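Local atomic coordinates of fatty acid binding protein (Schistosoma mansoni, PDB entry 1VYG), a protein that binds long-chain fatty acids such as arachidonic and oleic acid inside a beta-barrel and may take part in their transport. Residues G1-F6 with F44-D49; W10-S15 with R129-L134; N17-M22 with I34-T39; D78-K83 with Q98-N103. One frame throughout, in Å; residues are numbered along the deposited sequence. Where two conformers were deposited one is given.

Interaction 1: G1-F6 with F44-D49; sequences GSMSSF and FTMDGD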
# COMPACT_ATOMS: atom_id res chain seq x y z
N GLY A 1 2.80 -18.71 -7.36
CA GLY A 1 1.43 -18.86 -7.95
C GLY A 1 0.48 -17.82 -7.38
O GLY A 1 0.58 -17.46 -6.21
N SER A 2 -0.45 -17.35 -8.22
CA SER A 2 -1.33 -16.22 -7.88
C SER A 2 -0.58 -15.22 -7.00
O SER A 2 -0.62 -15.32 -5.77
CB SER A 2 -2.63 -16.70 -7.20
OG SER A 2 -3.58 -15.64 -7.07
N MET A 3 0.11 -14.27 -7.64
CA MET A 3 0.89 -13.21 -6.96
C MET A 3 2.24 -13.71 -6.47
O MET A 3 2.68 -13.35 -5.39
CB MET A 3 0.11 -12.57 -5.80
CG MET A 3 -1.34 -12.22 -6.14
SD MET A 3 -1.60 -11.93 -7.91
CE MET A 3 -1.35 -10.13 -7.95
N SER A 4 2.89 -14.52 -7.30
CA SER A 4 4.15 -15.16 -6.96
C SER A 4 5.28 -14.15 -6.87
O SER A 4 6.22 -14.29 -6.08
CB SER A 4 4.52 -16.22 -8.01
OG SER A 4 3.37 -16.66 -8.72
N SER A 5 5.20 -13.15 -7.74
CA SER A 5 6.18 -12.08 -7.79
C SER A 5 6.06 -11.17 -6.56
O SER A 5 7.03 -10.53 -6.14
CB SER A 5 5.99 -11.27 -9.08
OG SER A 5 4.67 -11.40 -9.59
N PHE A 6 4.86 -11.10 -5.99
CA PHE A 6 4.61 -10.28 -4.81
C PHE A 6 5.14 -10.88 -3.53
O PHE A 6 5.39 -10.15 -2.60
CB PHE A 6 3.13 -10.02 -4.62
CG PHE A 6 2.66 -8.84 -5.37
CD1 PHE A 6 2.14 -8.98 -6.64
CD2 PHE A 6 2.77 -7.58 -4.82
CE1 PHE A 6 1.73 -7.89 -7.34
CE2 PHE A 6 2.34 -6.49 -5.51
CZ PHE A 6 1.83 -6.65 -6.78
N PHE A 44 4.69 -9.64 1.60
CA PHE A 44 3.49 -10.34 1.19
C PHE A 44 3.68 -11.84 1.40
O PHE A 44 4.79 -12.34 1.26
CB PHE A 44 3.18 -10.09 -0.28
CG PHE A 44 3.00 -8.64 -0.63
CD1 PHE A 44 4.08 -7.86 -0.98
CD2 PHE A 44 1.74 -8.07 -0.66
CE1 PHE A 44 3.92 -6.54 -1.31
CE2 PHE A 44 1.57 -6.73 -1.00
CZ PHE A 44 2.65 -5.97 -1.31
N THR A 45 2.61 -12.53 1.77
CA THR A 45 2.51 -13.98 1.71
C THR A 45 1.13 -14.35 1.17
O THR A 45 0.13 -13.71 1.51
CB THR A 45 2.72 -14.67 3.09
OG1 THR A 45 1.74 -14.20 4.03
CG2 THR A 45 4.05 -14.29 3.71
N MET A 46 1.10 -15.37 0.33
CA MET A 46 -0.16 -15.93 -0.14
C MET A 46 -0.41 -17.18 0.72
O MET A 46 0.48 -18.03 0.86
CB MET A 46 -0.11 -16.28 -1.63
CG MET A 46 -0.83 -15.29 -2.55
SD MET A 46 -2.63 -15.27 -2.30
CE MET A 46 -3.20 -15.20 -3.96
N ASP A 47 -1.61 -17.25 1.29
CA ASP A 47 -2.03 -18.39 2.11
C ASP A 47 -3.39 -18.90 1.65
O ASP A 47 -4.45 -18.51 2.17
CB ASP A 47 -2.05 -17.96 3.56
CG ASP A 47 -0.78 -17.27 3.96
OD1 ASP A 47 0.22 -18.00 4.15
OD2 ASP A 47 -0.70 -16.02 4.07
N GLY A 48 -3.34 -19.79 0.67
CA GLY A 48 -4.53 -20.25 -0.01
C GLY A 48 -5.05 -19.08 -0.80
O GLY A 48 -4.28 -18.40 -1.48
N ASP A 49 -6.36 -18.83 -0.70
CA ASP A 49 -7.02 -17.76 -1.45
C ASP A 49 -6.96 -16.39 -0.73
O ASP A 49 -7.56 -15.42 -1.20
CB ASP A 49 -8.48 -18.14 -1.80
CG ASP A 49 -9.10 -19.15 -0.83
OD1 ASP A 49 -9.68 -18.71 0.20
OD2 ASP A 49 -9.04 -20.39 -1.00

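Interaction 2: W10-S15 with R129-L134; sequences WKLSES and RNYKRL. With ACD (arachidonic acid), chain B.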
# COMPACT_ATOMS: atom_id res chain seq x y z
N TRP A 10 10.08 -6.42 0.90
CA TRP A 10 10.26 -5.26 0.04
C TRP A 10 10.51 -4.07 0.93
O TRP A 10 9.81 -3.87 1.90
CB TRP A 10 8.99 -4.98 -0.76
CG TRP A 10 8.52 -6.09 -1.67
CD1 TRP A 10 7.60 -7.06 -1.37
CD2 TRP A 10 8.92 -6.32 -3.02
NE1 TRP A 10 7.42 -7.88 -2.46
CE2 TRP A 10 8.22 -7.45 -3.48
CE3 TRP A 10 9.80 -5.68 -3.89
CZ2 TRP A 10 8.36 -7.95 -4.75
CZ3 TRP A 10 9.94 -6.18 -5.17
CH2 TRP A 10 9.22 -7.30 -5.59
N LYS A 11 11.53 -3.27 0.62
CA LYS A 11 11.83 -2.06 1.38
C LYS A 11 11.61 -0.89 0.45
O LYS A 11 12.01 -0.95 -0.70
CB LYS A 11 13.27 -2.06 1.89
CG LYS A 11 13.65 -0.86 2.80
CD LYS A 11 14.08 -1.32 4.21
CE LYS A 11 15.06 -0.36 4.89
NZ LYS A 11 16.30 -1.07 5.38
N LEU A 12 10.96 0.16 0.95
CA LEU A 12 10.85 1.42 0.22
C LEU A 12 12.24 1.97 -0.08
O LEU A 12 13.11 1.92 0.78
CB LEU A 12 10.06 2.44 1.04
CG LEU A 12 9.81 3.82 0.42
CD1 LEU A 12 8.74 3.77 -0.62
CD2 LEU A 12 9.43 4.76 1.51
N SER A 13 12.43 2.45 -1.30
CA SER A 13 13.68 3.08 -1.70
C SER A 13 13.45 4.48 -2.22
O SER A 13 14.27 5.35 -1.98
CB SER A 13 14.40 2.26 -2.76
OG SER A 13 13.56 1.96 -3.85
N GLU A 14 12.38 4.71 -2.95
CA GLU A 14 12.04 6.07 -3.37
C GLU A 14 10.56 6.37 -3.33
O GLU A 14 9.73 5.51 -3.57
CB GLU A 14 12.56 6.39 -4.76
CG GLU A 14 13.38 5.29 -5.38
CD GLU A 14 13.53 5.50 -6.86
OE1 GLU A 14 13.43 4.49 -7.61
OE2 GLU A 14 13.77 6.68 -7.24
N SER A 15 10.26 7.62 -3.02
CA SER A 15 8.91 8.09 -2.93
C SER A 15 8.84 9.44 -3.64
O SER A 15 9.60 10.33 -3.32
CB SER A 15 8.53 8.25 -1.46
OG SER A 15 7.23 8.80 -1.32
N ARG A 129 5.71 5.19 -5.36
CA ARG A 129 6.62 4.70 -4.36
C ARG A 129 7.22 3.41 -4.84
O ARG A 129 6.52 2.47 -5.13
CB ARG A 129 5.88 4.53 -3.04
CG ARG A 129 5.84 5.84 -2.29
CD ARG A 129 4.68 6.01 -1.39
NE ARG A 129 4.84 5.28 -0.13
CZ ARG A 129 5.63 5.63 0.87
NH1 ARG A 129 5.67 4.89 1.96
NH2 ARG A 129 6.39 6.72 0.79
N ASN A 130 8.53 3.40 -4.97
CA ASN A 130 9.24 2.21 -5.36
C ASN A 130 9.82 1.46 -4.18
O ASN A 130 10.35 2.05 -3.26
CB ASN A 130 10.32 2.59 -6.33
CG ASN A 130 9.76 2.95 -7.66
OD1 ASN A 130 10.21 3.89 -8.30
ND2 ASN A 130 8.77 2.20 -8.10
N TYR A 131 9.66 0.15 -4.20
CA TYR A 131 10.22 -0.74 -3.22
C TYR A 131 11.25 -1.64 -3.92
O TYR A 131 10.98 -2.21 -4.96
CB TYR A 131 9.10 -1.56 -2.57
CG TYR A 131 8.22 -0.78 -1.61
CD1 TYR A 131 8.35 -0.93 -0.24
CD2 TYR A 131 7.25 0.11 -2.07
CE1 TYR A 131 7.55 -0.24 0.65
CE2 TYR A 131 6.45 0.81 -1.19
CZ TYR A 131 6.61 0.64 0.17
OH TYR A 131 5.85 1.31 1.07
N LYS A 132 12.46 -1.74 -3.37
CA LYS A 132 13.44 -2.72 -3.80
C LYS A 132 13.19 -4.01 -3.02
O LYS A 132 13.03 -4.01 -1.81
CB LYS A 132 14.87 -2.23 -3.57
CG LYS A 132 15.31 -1.08 -4.47
CD LYS A 132 16.83 -0.78 -4.32
CE LYS A 132 17.69 -1.80 -5.08
NZ LYS A 132 19.16 -1.59 -4.89
N ARG A 133 13.19 -5.11 -3.76
CA ARG A 133 13.01 -6.44 -3.23
C ARG A 133 14.14 -6.75 -2.26
O ARG A 133 15.29 -6.46 -2.56
CB ARG A 133 13.04 -7.39 -4.41
CG ARG A 133 12.67 -8.79 -4.15
CD ARG A 133 12.39 -9.54 -5.42
NE ARG A 133 11.27 -10.43 -5.19
CZ ARG A 133 10.30 -10.70 -6.05
NH1 ARG A 133 9.34 -11.52 -5.67
NH2 ARG A 133 10.28 -10.17 -7.27
N LEU A 134 13.83 -7.32 -1.11
CA LEU A 134 14.86 -7.72 -0.15
C LEU A 134 15.27 -9.17 -0.38
O LEU A 134 14.41 -10.05 -0.52
CB LEU A 134 14.38 -7.51 1.27
CG LEU A 134 14.09 -6.06 1.61
CD1 LEU A 134 13.65 -5.95 3.05
CD2 LEU A 134 15.31 -5.16 1.34
C1 ACD B . 2.64 1.83 0.20
C2 ACD B . 1.52 2.77 -0.16
C3 ACD B . 0.66 2.98 1.07
C4 ACD B . 0.12 4.42 1.08
C5 ACD B . -1.39 4.44 0.84
C6 ACD B . -2.06 5.56 1.16
C7 ACD B . -1.35 6.77 1.72
C8 ACD B . -2.17 7.19 2.88
C9 ACD B . -1.73 7.52 4.09
C10 ACD B . -0.31 7.55 4.55
C11 ACD B . -0.34 8.47 5.74
C12 ACD B . 0.71 8.73 6.49
C13 ACD B . 2.04 8.11 6.22
C14 ACD B . 2.53 7.43 7.50
C15 ACD B . 3.45 6.47 7.49
C16 ACD B . 4.13 5.99 6.21
C17 ACD B . 3.80 4.53 5.93
C18 ACD B . 4.22 3.65 7.10
C19 ACD B . 2.98 2.99 7.69
C20 ACD B . 3.29 2.13 8.92
O1 ACD B . 2.44 0.66 0.53
O2 ACD B . 3.87 2.34 0.18

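Interaction 3: N17-M22 with I34-T39; sequences NFDAVM and IGNTVT. With ACD (arachidonic acid), chain B.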
# COMPACT_ATOMS: atom_id res chain seq x y z
N ASN A 17 6.26 12.57 -4.72
CA ASN A 17 5.01 13.33 -4.64
C ASN A 17 4.07 12.80 -3.57
O ASN A 17 2.86 12.93 -3.71
CB ASN A 17 4.30 13.39 -6.01
CG ASN A 17 3.19 14.41 -6.05
OD1 ASN A 17 2.17 14.21 -6.70
ND2 ASN A 17 3.37 15.50 -5.34
N PHE A 18 4.62 12.24 -2.51
CA PHE A 18 3.80 11.57 -1.49
C PHE A 18 3.15 12.55 -0.51
O PHE A 18 2.08 12.26 0.03
CB PHE A 18 4.63 10.54 -0.72
CG PHE A 18 3.81 9.62 0.17
CD1 PHE A 18 4.17 9.42 1.49
CD2 PHE A 18 2.71 8.93 -0.33
CE1 PHE A 18 3.43 8.57 2.30
CE2 PHE A 18 1.96 8.09 0.50
CZ PHE A 18 2.33 7.90 1.80
N ASP A 19 3.78 13.70 -0.28
CA ASP A 19 3.18 14.71 0.58
C ASP A 19 1.91 15.29 -0.02
O ASP A 19 1.00 15.69 0.70
CB ASP A 19 4.15 15.83 0.90
CG ASP A 19 3.76 16.59 2.17
OD1 ASP A 19 3.38 17.78 2.07
OD2 ASP A 19 3.80 16.08 3.30
N ALA A 20 1.85 15.34 -1.35
CA ALA A 20 0.65 15.79 -2.03
C ALA A 20 -0.54 14.89 -1.74
O ALA A 20 -1.63 15.40 -1.43
CB ALA A 20 0.88 15.88 -3.53
N VAL A 21 -0.36 13.56 -1.81
CA VAL A 21 -1.52 12.67 -1.76
C VAL A 21 -2.10 12.67 -0.38
O VAL A 21 -3.32 12.57 -0.21
CB VAL A 21 -1.27 11.18 -2.19
CG1 VAL A 21 -0.49 11.09 -3.48
CG2 VAL A 21 -0.64 10.33 -1.05
N MET A 22 -1.24 12.79 0.62
CA MET A 22 -1.70 12.60 1.97
C MET A 22 -1.86 13.91 2.78
O MET A 22 -2.34 13.89 3.89
CB MET A 22 -0.81 11.61 2.69
CG MET A 22 0.54 12.13 2.99
SD MET A 22 1.51 10.79 3.61
CE MET A 22 3.11 11.69 3.88
N ILE A 34 6.36 12.08 9.36
CA ILE A 34 6.78 10.69 9.52
C ILE A 34 6.60 9.90 8.23
O ILE A 34 7.43 9.09 7.89
CB ILE A 34 6.00 9.98 10.65
CG1 ILE A 34 6.17 10.68 11.99
CG2 ILE A 34 6.44 8.51 10.78
CD1 ILE A 34 7.52 10.49 12.61
N GLY A 35 5.50 10.12 7.51
CA GLY A 35 5.28 9.49 6.22
C GLY A 35 6.37 9.80 5.21
O GLY A 35 6.78 8.94 4.43
N ASN A 36 6.85 11.03 5.24
CA ASN A 36 7.89 11.49 4.34
C ASN A 36 9.32 11.08 4.74
O ASN A 36 10.23 11.21 3.93
CB ASN A 36 7.79 13.02 4.19
CG ASN A 36 6.41 13.47 3.72
OD1 ASN A 36 5.76 12.78 2.93
ND2 ASN A 36 5.95 14.61 4.22
N THR A 37 9.52 10.59 5.97
CA THR A 37 10.83 10.12 6.41
C THR A 37 10.99 8.60 6.34
O THR A 37 11.93 8.10 5.71
CB THR A 37 11.16 10.58 7.85
OG1 THR A 37 10.12 10.17 8.74
CG2 THR A 37 11.19 12.10 7.96
N VAL A 38 10.08 7.87 6.97
CA VAL A 38 10.28 6.44 7.17
C VAL A 38 10.21 5.64 5.88
O VAL A 38 9.54 6.01 4.92
CB VAL A 38 9.30 5.80 8.17
CG1 VAL A 38 9.12 6.68 9.39
CG2 VAL A 38 7.97 5.49 7.49
N THR A 39 10.93 4.52 5.90
CA THR A 39 11.05 3.63 4.77
C THR A 39 10.52 2.27 5.22
O THR A 39 11.25 1.46 5.78
CB THR A 39 12.52 3.55 4.29
OG1 THR A 39 13.38 3.18 5.37
CG2 THR A 39 13.04 4.93 3.92
C1 ACD B . 2.64 1.83 0.20
C2 ACD B . 1.52 2.77 -0.16
C3 ACD B . 0.66 2.98 1.07
C4 ACD B . 0.12 4.42 1.08
C5 ACD B . -1.39 4.44 0.84
C6 ACD B . -2.06 5.56 1.16
C7 ACD B . -1.35 6.77 1.72
C8 ACD B . -2.17 7.19 2.88
C9 ACD B . -1.73 7.52 4.09
C10 ACD B . -0.31 7.55 4.55
C11 ACD B . -0.34 8.47 5.74
C12 ACD B . 0.71 8.73 6.49
C13 ACD B . 2.04 8.11 6.22
C14 ACD B . 2.53 7.43 7.50
C15 ACD B . 3.45 6.47 7.49
C16 ACD B . 4.13 5.99 6.21
C17 ACD B . 3.80 4.53 5.93
C18 ACD B . 4.22 3.65 7.10
C19 ACD B . 2.98 2.99 7.69
C20 ACD B . 3.29 2.13 8.92
O1 ACD B . 2.44 0.66 0.53
O2 ACD B . 3.87 2.34 0.18

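Interaction 4: D78-K83 with Q98-N103; sequences DGRNVK and QVDPKN. With ACD (arachidonic acid), chain B.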
# COMPACT_ATOMS: atom_id res chain seq x y z
N ASP A 78 -2.16 6.05 9.44
CA ASP A 78 -2.51 7.40 9.77
C ASP A 78 -3.73 7.45 10.64
O ASP A 78 -4.03 8.35 11.41
CB ASP A 78 -2.65 8.33 8.60
CG ASP A 78 -3.85 8.00 7.75
OD1 ASP A 78 -4.90 8.60 7.97
OD2 ASP A 78 -3.72 7.09 6.93
N GLY A 79 -4.52 6.36 10.59
CA GLY A 79 -5.66 6.27 11.44
C GLY A 79 -7.02 6.44 10.89
O GLY A 79 -7.96 6.62 11.64
N ARG A 80 -7.18 6.40 9.57
CA ARG A 80 -8.55 6.48 9.03
C ARG A 80 -9.11 5.04 9.02
O ARG A 80 -8.44 4.05 8.84
CB ARG A 80 -8.48 7.08 7.65
CG ARG A 80 -7.96 8.47 7.60
CD ARG A 80 -7.68 8.86 6.02
NE ARG A 80 -6.50 8.25 5.49
CZ ARG A 80 -6.38 7.38 4.52
NH1 ARG A 80 -5.21 6.89 4.22
NH2 ARG A 80 -7.42 7.03 3.83
N ASN A 81 -10.33 4.86 9.46
CA ASN A 81 -11.06 3.61 9.29
C ASN A 81 -11.61 3.64 7.87
O ASN A 81 -12.43 4.49 7.55
CB ASN A 81 -12.21 3.51 10.31
CG ASN A 81 -11.70 3.48 11.73
OD1 ASN A 81 -11.66 2.43 12.35
ND2 ASN A 81 -11.26 4.62 12.23
N VAL A 82 -11.11 2.74 7.02
CA VAL A 82 -11.47 2.70 5.60
C VAL A 82 -12.10 1.37 5.18
O VAL A 82 -11.83 0.34 5.79
CB VAL A 82 -10.22 2.95 4.70
CG1 VAL A 82 -9.67 4.33 4.93
CG2 VAL A 82 -9.13 1.87 4.92
N LYS A 83 -12.93 1.39 4.15
CA LYS A 83 -13.42 0.17 3.54
C LYS A 83 -12.56 -0.09 2.33
O LYS A 83 -12.52 0.74 1.41
CB LYS A 83 -14.87 0.31 3.08
CG LYS A 83 -15.91 0.48 4.18
CD LYS A 83 -17.29 0.77 3.56
CE LYS A 83 -17.45 2.23 3.11
NZ LYS A 83 -16.97 2.49 1.71
N GLN A 98 -9.27 2.33 -1.28
CA GLN A 98 -9.46 2.57 0.13
C GLN A 98 -10.48 3.68 0.21
O GLN A 98 -10.21 4.81 -0.21
CB GLN A 98 -8.15 3.03 0.80
CG GLN A 98 -7.31 1.90 1.31
CD GLN A 98 -6.03 2.37 1.97
OE1 GLN A 98 -5.40 3.33 1.53
NE2 GLN A 98 -5.63 1.70 3.04
N VAL A 99 -11.64 3.35 0.77
CA VAL A 99 -12.72 4.31 0.83
C VAL A 99 -12.96 4.73 2.26
O VAL A 99 -13.30 3.93 3.11
CB VAL A 99 -14.01 3.77 0.20
CG1 VAL A 99 -15.12 4.82 0.27
CG2 VAL A 99 -13.76 3.39 -1.26
N ASP A 100 -12.68 6.00 2.50
CA ASP A 100 -13.18 6.70 3.66
C ASP A 100 -14.17 7.77 3.15
O ASP A 100 -14.33 7.94 1.93
CB ASP A 100 -12.00 7.26 4.47
CG ASP A 100 -11.38 8.48 3.85
OD1 ASP A 100 -10.20 8.45 3.40
OD2 ASP A 100 -12.01 9.54 3.79
N PRO A 101 -14.88 8.46 4.05
CA PRO A 101 -15.96 9.35 3.61
C PRO A 101 -15.50 10.69 3.03
O PRO A 101 -16.29 11.34 2.32
CB PRO A 101 -16.81 9.55 4.89
CG PRO A 101 -16.19 8.60 5.95
CD PRO A 101 -14.77 8.41 5.52
N LYS A 102 -14.28 11.12 3.33
CA LYS A 102 -13.70 12.29 2.67
C LYS A 102 -13.05 12.00 1.28
O LYS A 102 -13.14 12.82 0.38
CB LYS A 102 -12.69 12.97 3.61
CG LYS A 102 -13.29 13.45 4.93
CD LYS A 102 -12.42 14.57 5.57
CE LYS A 102 -11.72 14.12 6.85
NZ LYS A 102 -11.05 15.25 7.54
N ASN A 103 -12.46 10.82 1.11
CA ASN A 103 -11.65 10.52 -0.06
C ASN A 103 -11.62 9.05 -0.37
O ASN A 103 -11.90 8.24 0.49
CB ASN A 103 -10.20 10.94 0.18
CG ASN A 103 -9.97 12.41 -0.05
OD1 ASN A 103 -10.08 12.90 -1.17
ND2 ASN A 103 -9.65 13.12 1.03
C1 ACD B . 2.64 1.83 0.20
C2 ACD B . 1.52 2.77 -0.16
C3 ACD B . 0.66 2.98 1.07
C4 ACD B . 0.12 4.42 1.08
C5 ACD B . -1.39 4.44 0.84
C6 ACD B . -2.06 5.56 1.16
C7 ACD B . -1.35 6.77 1.72
C8 ACD B . -2.17 7.19 2.88
C9 ACD B . -1.73 7.52 4.09
C10 ACD B . -0.31 7.55 4.55
C11 ACD B . -0.34 8.47 5.74
C12 ACD B . 0.71 8.73 6.49
C13 ACD B . 2.04 8.11 6.22
C14 ACD B . 2.53 7.43 7.50
C15 ACD B . 3.45 6.47 7.49
C16 ACD B . 4.13 5.99 6.21
C17 ACD B . 3.80 4.53 5.93
C18 ACD B . 4.22 3.65 7.10
C19 ACD B . 2.98 2.99 7.69
C20 ACD B . 3.29 2.13 8.92
O1 ACD B . 2.44 0.66 0.53
O2 ACD B . 3.87 2.34 0.18
O HOH W 1 -5.51 5.91 1.83

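Interaction 1: G1-F6 with F44-D49
Phe-6 and Phe-44 bring the two backbones nearest, their CA atoms 6.1 Å apart, whereas Met-3 and Met-46 leave 7.4 Å between theirs. The first segment is an irregular coil whose last three residues take up helical backbone angles; the second is the extended end of strand 41-47 and the turn after it. The coil therefore lies over one side of the strand, and the contact rests on Phe-44 and Met-46, which both point toward it while Thr-45 between them points away.

The phenylalanines form a T-shaped pair. The edge of Phe-6 is directed at the face of Phe-44, with ring planes 76° apart and centroids separated by 5.2 Å; Phe-6 CD2 stands over the centre of the Phe-44 ring, 3.8 Å from its CE1. The same ring closes on the backbone, Phe-44 CD1 lying 3.1 Å from Phe-6 O, a carbonyl that also accepts a hydrogen bond from Trp-10 NE1.

In the antiparallel barrel of the fatty-acid-binding proteins, this coil leads into strand 8-16 and crosses the barrel end away from the helices 18-23 and 29-37. Phe-6 reaches inward there to Arg-109 of the fatty-acid site, and Met-116 touches both rings. Nearer the chain terminus, Met-46 carries the contact with its methyl group. Its chain bends at chi2 (-66°) and chi3, which brings CE to 3.2 Å from Ser-2 OG and 4.1 Å from Met-3 CG. The Ser-2 hydroxyl has its polar partner in Lys-88, and Met-51 packs against Met-3, Phe-6 and Met-46 alike.

Interaction 2: W10-S15 with R129-L134
Leu-12 lies across one face of the Tyr-131 ring, with CB 4.0 Å from the ring centroid in a CH-pi contact. They form a non-hydrogen-bonded pair of the antiparallel strands 8-16 and 125-133 and share the sheet face of Trp-10, Arg-133, Ser-15 and Arg-129. Trp-10 receives Arg-133 similarly: with CG anti to the backbone N (chi1 -171°), the arginine chain runs over the indole, CG standing 4.1 Å from the centroid of the six-membered ring. Trp-10 CH2 lies over one face of the guanidinium, which is tilted 42° to the indole and donates hydrogen bonds from NH2 to Gly-113 O and NH1 to Leu-7 O.

Between Leu-12 and Glu-14 the register slips by one residue, a classic beta bulge in which Ser-13 and Glu-14 both face Asn-130. Asn-130 O takes the Ser-13 N-H at 2.9 Å, and the Ser-13 hydroxyl adds a longer bond from above the carbonyl plane.

Beyond the bulge, Arg-129 bends at chi3 (78°) and works in two directions. Its NH2 donates in the guanidinium plane to Ser-15 OG (3.1 Å), its NE to arachidonate O2 (3.1 Å), while Leu-12 CD1 covers one guanidinium face. Tyr-131 OH also bonds to O2, at a doubtfully short distance. With Arg-109 as a further donor, this polar cluster would probably favour the ionised carboxylate of the fatty acid.

Interaction 3: N17-M22 with I34-T39
Asn-36 reaches across from helix 29-37 to Asp-19 of helix 18-23, ND2 donating to OD2 over 2.8 Å with an N-H...O angle of 158°. Asp-19 OD2 lies close to the plane of the Asn-36 amide, whereas ND2 approaches that oxygen from above the carboxylate plane, the two flat groups being turned 62° against each other. This is the direct polar link between the segments. Beneath it, Phe-18 presents its ring edge to Gly-35 O, with CD1 4.0 Å away, and stands almost perpendicular to the Asn-36 amide. The thioether of Met-22 runs past Asn-36 in the opposite direction, although its deposited second conformer makes the details of that approach doubtful.

The arachidonate chain lies against Phe-18, Met-22 and Gly-35. Gly-35, without a side chain, lets its CA come to 3.5 Å from ligand C13, and Phe-18 CE2 is 3.8 Å from ligand C7. Phe-18 has CG anti to its own N (chi1 -169°), which carries the ring toward the ligand chain; there it also makes a cation-pi contact with Arg-129 of the carboxylate site.

A second shell positions the polar pair. Asp-19 OD1 forms a salt bridge with Arg-32, one turn before Asn-36, and thus ties its helix to the other a second time.

The two helices form the helix-turn-helix lid of the fatty-acid-binding fold. Helix 18-23 follows strand 8-16 and rests through Ala-20 and Val-21 on strand 125-133, while helix 29-37 leads into strand 41-47, with Ile-34 touching Phe-59 and Val-38 touching Ser-57 and Thr-58.

Interaction 4: D78-K83 with Q98-N103
Lys-83 and Val-99 form an antiparallel hydrogen-bonded pair, Lys-83 N to Val-99 O and Val-99 N to Lys-83 O both measuring 2.8 Å. Next to it Val-82 is buried and fills the close part of the contact: CG1 rests 3.8 Å from Asp-100 CB, and CG2 lies 4.0 Å from Gln-98 NE2.

Arg-80 extends this part toward the ligand. It forms salt bridges with two carboxylates, gripping Asp-78 side-on (NE to OD1, NH1 to OD2, each oxygen met on its syn side) and reaching Asp-100 OD1 through NH2 (3.2 Å) on the anti side. The guanidinium, its rotation thus fixed, brings NH1 to 3.3 Å from arachidonate C8. A water accepts from NH1 and donates to Gln-98 OE1. Asp-100 OD2 meanwhile takes the Asn-103 N-H, an Asx motif that shapes the following turn.

The outer side is looser. Lys-83 and Asn-81 are exposed, and the lysine, bent at chi3 (-79°) and chi4, folds its NZ back over Val-99 CG1.

The paired residues lie at the open end of hairpin 81-88/93-99, with 78-80 and 100-103 in adjoining loops; strand 72-75 borders it through Val-82 and Glu-74, strand 104-112 through Gln-98 and Thr-105.

How the interactions relate
Arachidonate connects interactions 2, 3 and 4: its carboxylate is bound at interaction 2, while its chain bends past the helices of interaction 3 and the Asp-78/Arg-80 pair of interaction 4. Interactions 2 and 3 touch, Arg-129 NH2 lying 3.6 Å from Phe-18 CD1, so the head-group site and the lid share a boundary. Interactions 3 and 4 stay about 6 Å apart at their nearest atoms, with the ligand reaching both. Interaction 1 lies at the far end of the barrel, its centre about 27 Å from that of interaction 3, yet it meets interaction 2 where Phe-44 CD1 comes 3.6 Å from Trp-10 CD1.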